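Histidinol-phosphatase (Bordetella pertussis, PDB 3FVV) probably dephosphorylates L-histidinol phosphate to L-histidinol, the direct precursor of histidine, as a magnesium-dependent hydrolase of the HAD-like superfamily. Local coordinates at residues 16-20 with 21-25; 124-128 with 129-133; 166-170 with 171-175; 191-194 with 195-198. All blocks are in the same frame, centred on the assembly; numbering follows the deposited sequence.

All four contacts are local and follow one another along the chain, so none nests in or crosses another. Contact 1 starts helix 20-30 after the loop that leaves strand 5-9. Contact 2 ends helix 119-128 and turns the chain into strand 133-142. Contact 3 does the same for helix 158-170 on the way to strand 180-185, and contact 4 ends helix 191-196 before strand 199-203. Neighbours in this series touch: Leu16 packs on Ile125, His133 meets Trp167 and Met171, and Leu175 reaches Ala196. Contact 1 and the pair formed by contacts 3 and 4 lie on opposite sides of the chain's centre, with contact 2 bordering both contacts 1 and 3.

Contact 1: residues 16-20 with 21-25; sequences LPLDS and DYQWA
Asp21 enters the helix with its backbone N held by the side chain of Asp19, N to OD1 3.0 Å. The donor comes from well above the carboxylate plane, 63° out of it. Asp19 reaches forward over the helix start because its CG is anti to the backbone N (chi1 173°), which sets the carboxylate beside the N-H groups of Asp21 and Tyr22. Tyr22 N uses the other oxygen, a weak bond to Asp19 OD2 of 3.4 Å, while the phenol hydroxyl is hydrogen-bonded away from this turn to Asp45. Gln23 N closes the first helical turn on Asp19 O at 2.9 Å, a nearly straight bond. Chi1 of -64° sets Gln23 CG beside its backbone N, 3.1 Å from Asp19 O, where it also meets Leu18 CD1 obliquely. The bend at chi2 then turns the amide end, tied back through a water that accepts from Gln23 NE2 and, at 2.9 Å, from Asp19 N. Trp24 N continues the ladder to Ser20 O, 3.0 Å, and its indole packs edge-to-face on Phe84. Ser20 OG is bound by Asp12 of the DxDxT signature, and a sulfate ion lies about 5 Å from the Asp19 side chain. This is an N-cap, with Asp19 starting the helix that leads from the Rossmann-like core into the helical cap of a SerB-type HAD phosphatase.

Contact 2: residues 124-128 with 129-133; sequences PIARA and FGVQH
Ile125 and Phe129, one helical turn apart, lie side by side and point the same way, Ile125 CG2 4.1 Å from Phe129 CE2. The carbonyl of Ile125 also meets the edge of the ring close to its plane, with O 3.2 Å from Phe129 CD2, and it takes a weak bond from Phe129 N. With chi1 at -83° the Phe129 CG is anti to its own carbonyl carbon, and the ring is thereby laid back along the helix. Beyond it the ring is packed by Ala97, Val98 and Val101 of helix 95-106 and by Leu15.

Ala126 carries the wider of the two closing bonds, its O receiving Val131 N at 3.0 Å with the donor tilted 35° from the carbonyl plane. Phe129 N adds a weak bond to the same oxygen. The methyl of Ala126 faces Val131, CB to CB 4.4 Å, the apolar pair that commonly accompanies such a C-terminal turn. Arg127 O receives Gly130 N at 3.0 Å, far above the carbonyl plane, and this tighter bond sits within the wider one. Ala128 N is still bonded in helical fashion to Pro124 O, after which Gly130 leaves the helix at positive phi (76°).

Together the two closing bonds make a Schellman motif. Its chemistry implies that Ala126 O and Arg127 O are served by backbone N-H groups of the outgoing chain, while Phe129 and Val131 place hydrocarbon beside those polar atoms and turn it into the core.

Contact 3: residues 166-170 with 171-175; sequences QWLAG and MGLAL
The helix ends in a tight backbone turn: Leu168 O receives Met171 N at 2.9 Å and Leu173 N at 2.8 Å from opposite faces of its carbonyl plane, and Ala169 O takes Gly172 N at 2.7 Å. Met171 N is shared, giving a second bond to Trp167 O at 3.2 Å. Gly172 swings the chain out of the helix with phi at 84°, a positive value that glycine adopts readily.

Met171 and Trp167, one turn apart, run alongside each other and point the same way. The sulfur meets the pyrrole side of the indole obliquely, Met171 SD 3.5 Å from Trp167 NE1 and 4.1 Å from the centroid of the five-membered ring, a Met-aromatic contact. With chi1 at -69° Met171 CG sits beside its backbone N, which runs the chain back along Trp167 and brings the sulfur to the indole. The ring of His133 also meets that of Trp167 and touches the sulfur, binding this corner to the start of strand 133-142.

Leu168 does the apolar work on the other flank. Its CB is 4.3 Å from Leu173 CB, and CD1 reaches on to Leu175 CD1 at 4.0 Å, the two leucines crossing at a slant. Leu6 of strand 5-9 packs on both Leu168 and Leu175, while Leu110 packs on Leu168 and Leu173.

The two nested bonds, the glycine and the Leu168-Leu173 pair make this a Schellman motif, ending a helix that packs on the central sheet of the Rossmann-like HAD core.

Contact 4: residues 191-194 with 195-198; sequences VPLL and EAVT
Glu195 lies along Val191: CG beside the backbone N (chi1 -81°) turns the chain back along the helix, and the extended chi2 carries the carboxylate past the valine, OE2 3.3 Å from Val191 CG1. Glu195 N binds Val191 O at 2.8 Å, with the donor tilted only 19° from the carbonyl plane, and makes a weak second bond to Pro192 O. OE2 also forms a salt bridge with Arg216 of helix 207-216, so the carboxylate probably keeps its charge although it rests against CG1, its stem running past Val191 O.

Leu193 serves the inner side. Its CG stands anti to the backbone N (chi1 -173°), which sends CD1 toward the helix end, 4.1 Å from Ala196 CB, with Val197 CG1 just beyond. The carbonyl of Leu193 accepts Ala196 N at 3.1 Å from high above its plane, and Val197 N adds a weak bond at 3.4 Å. These bonds end helix 191-196, the helical link of a beta-alpha-beta unit joining parallel strands 180-185 and 199-203. Val161 and Val164 of helix 158-170 pack on Leu193, and Phe183 of strand 180-185 packs against Leu193, Leu194 and Val197.

The CA-CB bond of Leu194 points away from the following residues, though CB still touches Glu195 N. Its carbonyl faces them: Val197 CG2 rests 3.4 Å from Leu194 O. A water is placed to bridge the same oxygen, at 2.8 Å from Leu194 O, to Val197 O.

Contact 1: residues 16-20 with 21-25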
# COMPACT_ATOMS: atom_id res chain seq x y z
N LEU A 16 8.26 1.64 -3.56
CA LEU A 16 9.31 0.86 -2.93
C LEU A 16 9.61 -0.36 -3.83
O LEU A 16 8.69 -0.93 -4.41
CB LEU A 16 8.91 0.38 -1.53
CG LEU A 16 8.55 1.41 -0.47
CD1 LEU A 16 7.98 0.65 0.73
CD2 LEU A 16 9.76 2.19 -0.14
N PRO A 17 10.89 -0.74 -3.94
CA PRO A 17 11.25 -1.86 -4.79
C PRO A 17 11.02 -3.17 -4.05
O PRO A 17 11.75 -4.08 -4.22
CB PRO A 17 12.75 -1.63 -5.05
CG PRO A 17 13.23 -0.89 -3.85
CD PRO A 17 12.07 -0.05 -3.40
N LEU A 18 9.97 -3.27 -3.25
CA LEU A 18 9.69 -4.47 -2.54
C LEU A 18 8.19 -4.46 -2.17
O LEU A 18 7.47 -3.45 -2.38
CB LEU A 18 10.61 -4.57 -1.32
CG LEU A 18 10.71 -3.34 -0.37
CD1 LEU A 18 9.52 -3.28 0.56
CD2 LEU A 18 12.04 -3.26 0.43
N ASP A 19 7.73 -5.57 -1.65
CA ASP A 19 6.39 -5.68 -1.09
C ASP A 19 6.49 -5.58 0.43
O ASP A 19 6.94 -6.51 1.14
CB ASP A 19 5.74 -7.04 -1.47
CG ASP A 19 4.40 -7.25 -0.77
OD1 ASP A 19 3.80 -6.28 -0.29
OD2 ASP A 19 3.95 -8.38 -0.70
N SER A 20 6.01 -4.46 0.93
CA SER A 20 6.15 -4.16 2.33
C SER A 20 5.32 -5.16 3.20
O SER A 20 5.67 -5.46 4.32
CB SER A 20 5.81 -2.68 2.58
OG SER A 20 4.42 -2.38 2.52
N ASP A 21 4.27 -5.74 2.64
CA ASP A 21 3.37 -6.64 3.40
C ASP A 21 4.18 -7.92 3.71
O ASP A 21 4.41 -8.26 4.86
CB ASP A 21 2.14 -6.93 2.52
CG ASP A 21 0.87 -7.21 3.31
OD1 ASP A 21 0.78 -6.95 4.52
OD2 ASP A 21 -0.07 -7.74 2.65
N TYR A 22 4.67 -8.57 2.66
CA TYR A 22 5.50 -9.78 2.76
C TYR A 22 6.79 -9.52 3.56
O TYR A 22 7.12 -10.29 4.46
CB TYR A 22 5.82 -10.33 1.38
CG TYR A 22 6.64 -11.60 1.53
CD1 TYR A 22 6.03 -12.81 1.87
CD2 TYR A 22 8.03 -11.56 1.49
CE1 TYR A 22 6.78 -13.99 2.09
CE2 TYR A 22 8.80 -12.71 1.69
CZ TYR A 22 8.17 -13.93 2.00
OH TYR A 22 8.94 -15.05 2.23
N GLN A 23 7.48 -8.42 3.30
CA GLN A 23 8.76 -8.14 4.02
C GLN A 23 8.50 -7.97 5.54
O GLN A 23 9.26 -8.45 6.38
CB GLN A 23 9.46 -6.93 3.45
CG GLN A 23 9.89 -7.11 2.05
CD GLN A 23 10.94 -8.21 1.95
OE1 GLN A 23 11.74 -8.43 2.87
NE2 GLN A 23 10.94 -8.88 0.83
N TRP A 24 7.38 -7.36 5.88
CA TRP A 24 7.03 -7.28 7.29
C TRP A 24 6.77 -8.65 7.92
O TRP A 24 7.28 -8.89 9.03
CB TRP A 24 5.84 -6.34 7.46
CG TRP A 24 5.18 -6.25 8.81
CD1 TRP A 24 3.92 -6.68 9.07
CD2 TRP A 24 5.72 -5.79 10.09
NE1 TRP A 24 3.61 -6.44 10.38
CE2 TRP A 24 4.68 -5.92 11.04
CE3 TRP A 24 6.91 -5.25 10.50
CZ2 TRP A 24 4.80 -5.51 12.36
CZ3 TRP A 24 7.04 -4.85 11.82
CH2 TRP A 24 5.98 -4.96 12.73
N ALA A 25 5.99 -9.53 7.26
CA ALA A 25 5.78 -10.90 7.72
C ALA A 25 7.08 -11.63 7.86
O ALA A 25 7.38 -12.32 8.87
CB ALA A 25 4.88 -11.67 6.73
O HOH W 1 9.33 -7.93 -1.67

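Contact 2: residues 124-128 with 129-133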
# COMPACT_ATOMS: atom_id res chain seq x y z
N PRO A 124 3.92 4.93 8.91
CA PRO A 124 5.26 5.61 8.97
C PRO A 124 5.94 5.72 7.60
O PRO A 124 6.82 6.52 7.43
CB PRO A 124 6.10 4.71 9.90
CG PRO A 124 5.05 4.01 10.75
CD PRO A 124 3.87 3.76 9.79
N ILE A 125 5.53 4.91 6.64
CA ILE A 125 6.06 4.96 5.27
C ILE A 125 5.47 6.15 4.51
O ILE A 125 6.20 6.84 3.77
CB ILE A 125 5.73 3.66 4.51
CG1 ILE A 125 6.25 2.44 5.31
CG2 ILE A 125 6.34 3.72 3.09
CD1 ILE A 125 6.13 1.11 4.66
N ALA A 126 4.17 6.41 4.68
CA ALA A 126 3.61 7.66 4.15
C ALA A 126 4.31 8.86 4.72
O ALA A 126 4.69 9.81 3.97
CB ALA A 126 2.13 7.74 4.36
N ARG A 127 4.49 8.87 6.02
CA ARG A 127 5.26 9.92 6.65
C ARG A 127 6.71 10.03 6.10
O ARG A 127 7.23 11.15 5.92
CB ARG A 127 5.30 9.68 8.16
CG ARG A 127 6.17 10.63 8.95
CD ARG A 127 6.09 10.20 10.38
NE ARG A 127 7.14 10.73 11.23
CZ ARG A 127 7.00 11.71 12.13
NH1 ARG A 127 5.83 12.35 12.30
NH2 ARG A 127 8.04 12.05 12.87
N ALA A 128 7.36 8.91 5.83
CA ALA A 128 8.73 8.98 5.27
C ALA A 128 8.78 9.68 3.92
O ALA A 128 9.81 10.26 3.56
CB ALA A 128 9.38 7.58 5.18
N PHE A 129 7.66 9.69 3.19
CA PHE A 129 7.60 10.38 1.91
C PHE A 129 7.09 11.80 2.01
O PHE A 129 7.01 12.47 1.01
CB PHE A 129 6.71 9.58 0.97
CG PHE A 129 7.42 8.44 0.28
CD1 PHE A 129 8.24 8.68 -0.77
CD2 PHE A 129 7.26 7.13 0.72
CE1 PHE A 129 8.89 7.63 -1.41
CE2 PHE A 129 7.91 6.08 0.12
CZ PHE A 129 8.71 6.32 -0.97
N GLY A 130 6.72 12.26 3.22
CA GLY A 130 6.08 13.57 3.39
C GLY A 130 4.63 13.62 2.99
O GLY A 130 4.09 14.68 2.72
N VAL A 131 3.99 12.46 2.86
CA VAL A 131 2.65 12.38 2.39
C VAL A 131 1.79 12.35 3.65
O VAL A 131 2.05 11.55 4.56
CB VAL A 131 2.46 11.11 1.54
CG1 VAL A 131 0.95 10.85 1.34
CG2 VAL A 131 3.20 11.29 0.17
N GLN A 132 0.75 13.18 3.68
CA GLN A 132 -0.01 13.44 4.91
C GLN A 132 -1.26 12.61 4.94
O GLN A 132 -1.89 12.55 5.98
CB GLN A 132 -0.41 14.92 5.03
CG GLN A 132 0.75 15.90 4.96
CD GLN A 132 1.79 15.63 6.05
OE1 GLN A 132 1.44 15.52 7.22
NE2 GLN A 132 3.07 15.47 5.66
N HIS A 133 -1.62 11.95 3.83
CA HIS A 133 -2.89 11.17 3.75
C HIS A 133 -2.59 9.76 3.36
O HIS A 133 -1.84 9.54 2.39
CB HIS A 133 -3.80 11.81 2.71
CG HIS A 133 -4.20 13.21 3.07
ND1 HIS A 133 -5.09 13.47 4.11
CD2 HIS A 133 -3.76 14.40 2.63
CE1 HIS A 133 -5.19 14.78 4.26
NE2 HIS A 133 -4.40 15.37 3.38

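Contact 3: residues 166-170 with 171-175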
# COMPACT_ATOMS: atom_id res chain seq x y z
N GLN A 166 -14.59 7.94 -0.53
CA GLN A 166 -15.01 8.21 0.86
C GLN A 166 -14.10 9.22 1.51
O GLN A 166 -14.58 10.11 2.15
CB GLN A 166 -15.10 6.94 1.68
CG GLN A 166 -16.11 6.00 1.14
CD GLN A 166 -16.16 4.67 1.82
OE1 GLN A 166 -15.13 4.06 2.16
NE2 GLN A 166 -17.39 4.14 1.96
N TRP A 167 -12.77 9.10 1.31
CA TRP A 167 -11.84 10.05 1.90
C TRP A 167 -12.03 11.51 1.40
O TRP A 167 -12.07 12.45 2.19
CB TRP A 167 -10.41 9.53 1.70
CG TRP A 167 -9.36 10.52 1.82
CD1 TRP A 167 -8.92 11.12 2.95
CD2 TRP A 167 -8.57 11.02 0.76
NE1 TRP A 167 -7.89 12.00 2.65
CE2 TRP A 167 -7.66 11.95 1.31
CE3 TRP A 167 -8.56 10.81 -0.62
CZ2 TRP A 167 -6.75 12.65 0.54
CZ3 TRP A 167 -7.63 11.50 -1.38
CH2 TRP A 167 -6.76 12.43 -0.79
N LEU A 168 -12.16 11.68 0.11
CA LEU A 168 -12.36 13.01 -0.42
C LEU A 168 -13.63 13.64 0.17
O LEU A 168 -13.64 14.81 0.57
CB LEU A 168 -12.44 12.96 -1.96
CG LEU A 168 -11.11 12.62 -2.64
CD1 LEU A 168 -11.30 12.20 -4.09
CD2 LEU A 168 -10.07 13.77 -2.51
N ALA A 169 -14.71 12.87 0.26
CA ALA A 169 -15.98 13.42 0.77
C ALA A 169 -15.83 13.84 2.25
O ALA A 169 -16.28 14.90 2.67
CB ALA A 169 -17.08 12.40 0.59
N GLY A 170 -15.17 13.00 3.04
CA GLY A 170 -14.74 13.41 4.38
C GLY A 170 -14.04 14.78 4.47
O GLY A 170 -14.15 15.49 5.44
N MET A 171 -13.33 15.17 3.42
CA MET A 171 -12.69 16.50 3.41
C MET A 171 -13.59 17.51 2.71
O MET A 171 -13.22 18.69 2.56
CB MET A 171 -11.35 16.38 2.71
CG MET A 171 -10.29 15.57 3.48
SD MET A 171 -8.71 15.41 2.51
CE MET A 171 -8.28 17.16 2.52
N GLY A 172 -14.74 17.07 2.21
CA GLY A 172 -15.66 17.99 1.53
C GLY A 172 -15.28 18.18 0.09
O GLY A 172 -15.53 19.21 -0.48
N LEU A 173 -14.68 17.18 -0.51
CA LEU A 173 -14.16 17.28 -1.87
C LEU A 173 -14.62 16.07 -2.69
O LEU A 173 -15.10 15.11 -2.13
CB LEU A 173 -12.63 17.22 -1.85
CG LEU A 173 -11.87 18.37 -1.21
CD1 LEU A 173 -10.47 17.89 -0.86
CD2 LEU A 173 -11.85 19.52 -2.18
N ALA A 174 -14.35 16.10 -3.99
CA ALA A 174 -14.63 14.99 -4.90
C ALA A 174 -13.64 15.03 -6.10
O ALA A 174 -13.05 16.08 -6.41
CB ALA A 174 -16.00 15.07 -5.39
N LEU A 175 -13.59 13.93 -6.82
CA LEU A 175 -12.56 13.67 -7.82
C LEU A 175 -12.62 14.68 -8.96
O LEU A 175 -11.60 15.10 -9.57
CB LEU A 175 -12.77 12.24 -8.34
CG LEU A 175 -11.67 11.30 -8.80
CD1 LEU A 175 -10.45 11.33 -7.86
CD2 LEU A 175 -12.34 9.88 -8.95

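Contact 4: residues 191-194 with 195-198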
# COMPACT_ATOMS: atom_id res chain seq x y z
N VAL A 191 -6.15 -1.55 -11.91
CA VAL A 191 -6.86 -1.00 -13.07
C VAL A 191 -8.12 -0.22 -12.61
O VAL A 191 -8.44 0.83 -13.14
CB VAL A 191 -7.18 -2.14 -14.09
CG1 VAL A 191 -8.28 -1.70 -15.23
CG2 VAL A 191 -5.85 -2.73 -14.69
N PRO A 192 -8.82 -0.70 -11.57
CA PRO A 192 -9.99 0.09 -11.16
C PRO A 192 -9.71 1.53 -10.83
O PRO A 192 -10.34 2.43 -11.44
CB PRO A 192 -10.52 -0.68 -9.96
CG PRO A 192 -10.25 -2.10 -10.29
CD PRO A 192 -8.88 -2.07 -11.01
N LEU A 193 -8.72 1.80 -9.96
CA LEU A 193 -8.40 3.19 -9.66
C LEU A 193 -7.67 3.90 -10.85
O LEU A 193 -7.84 5.10 -11.07
CB LEU A 193 -7.58 3.32 -8.37
CG LEU A 193 -7.33 4.74 -7.89
CD1 LEU A 193 -8.62 5.54 -7.87
CD2 LEU A 193 -6.70 4.72 -6.53
N LEU A 194 -6.88 3.15 -11.60
CA LEU A 194 -6.19 3.73 -12.72
C LEU A 194 -7.24 4.25 -13.72
O LEU A 194 -7.08 5.33 -14.30
CB LEU A 194 -5.23 2.75 -13.36
CG LEU A 194 -3.89 2.44 -12.69
CD1 LEU A 194 -3.25 1.27 -13.35
CD2 LEU A 194 -2.96 3.68 -12.73
N GLU A 195 -8.35 3.53 -13.86
CA GLU A 195 -9.45 3.92 -14.77
C GLU A 195 -10.26 5.10 -14.29
O GLU A 195 -10.88 5.78 -15.07
CB GLU A 195 -10.35 2.70 -15.03
CG GLU A 195 -9.77 1.79 -16.09
CD GLU A 195 -10.64 0.58 -16.38
OE1 GLU A 195 -11.61 0.34 -15.61
OE2 GLU A 195 -10.34 -0.15 -17.36
N ALA A 196 -10.23 5.36 -12.99
CA ALA A 196 -11.07 6.37 -12.36
C ALA A 196 -10.48 7.79 -12.45
O ALA A 196 -11.23 8.76 -12.44
CB ALA A 196 -11.32 6.00 -10.90
N VAL A 197 -9.16 7.92 -12.54
CA VAL A 197 -8.52 9.23 -12.45
C VAL A 197 -8.34 9.77 -13.86
O VAL A 197 -8.52 9.03 -14.81
CB VAL A 197 -7.13 9.12 -11.76
CG1 VAL A 197 -7.30 8.82 -10.30
CG2 VAL A 197 -6.27 8.07 -12.45
N THR A 198 -7.90 11.00 -14.01
CA THR A 198 -7.65 11.46 -15.39
C THR A 198 -6.25 11.14 -15.89
O THR A 198 -6.08 11.08 -17.10
CB THR A 198 -7.87 12.95 -15.57
OG1 THR A 198 -6.93 13.62 -14.72
CG2 THR A 198 -9.36 13.34 -15.18
O HOH W 2 -7.99 7.01 -16.32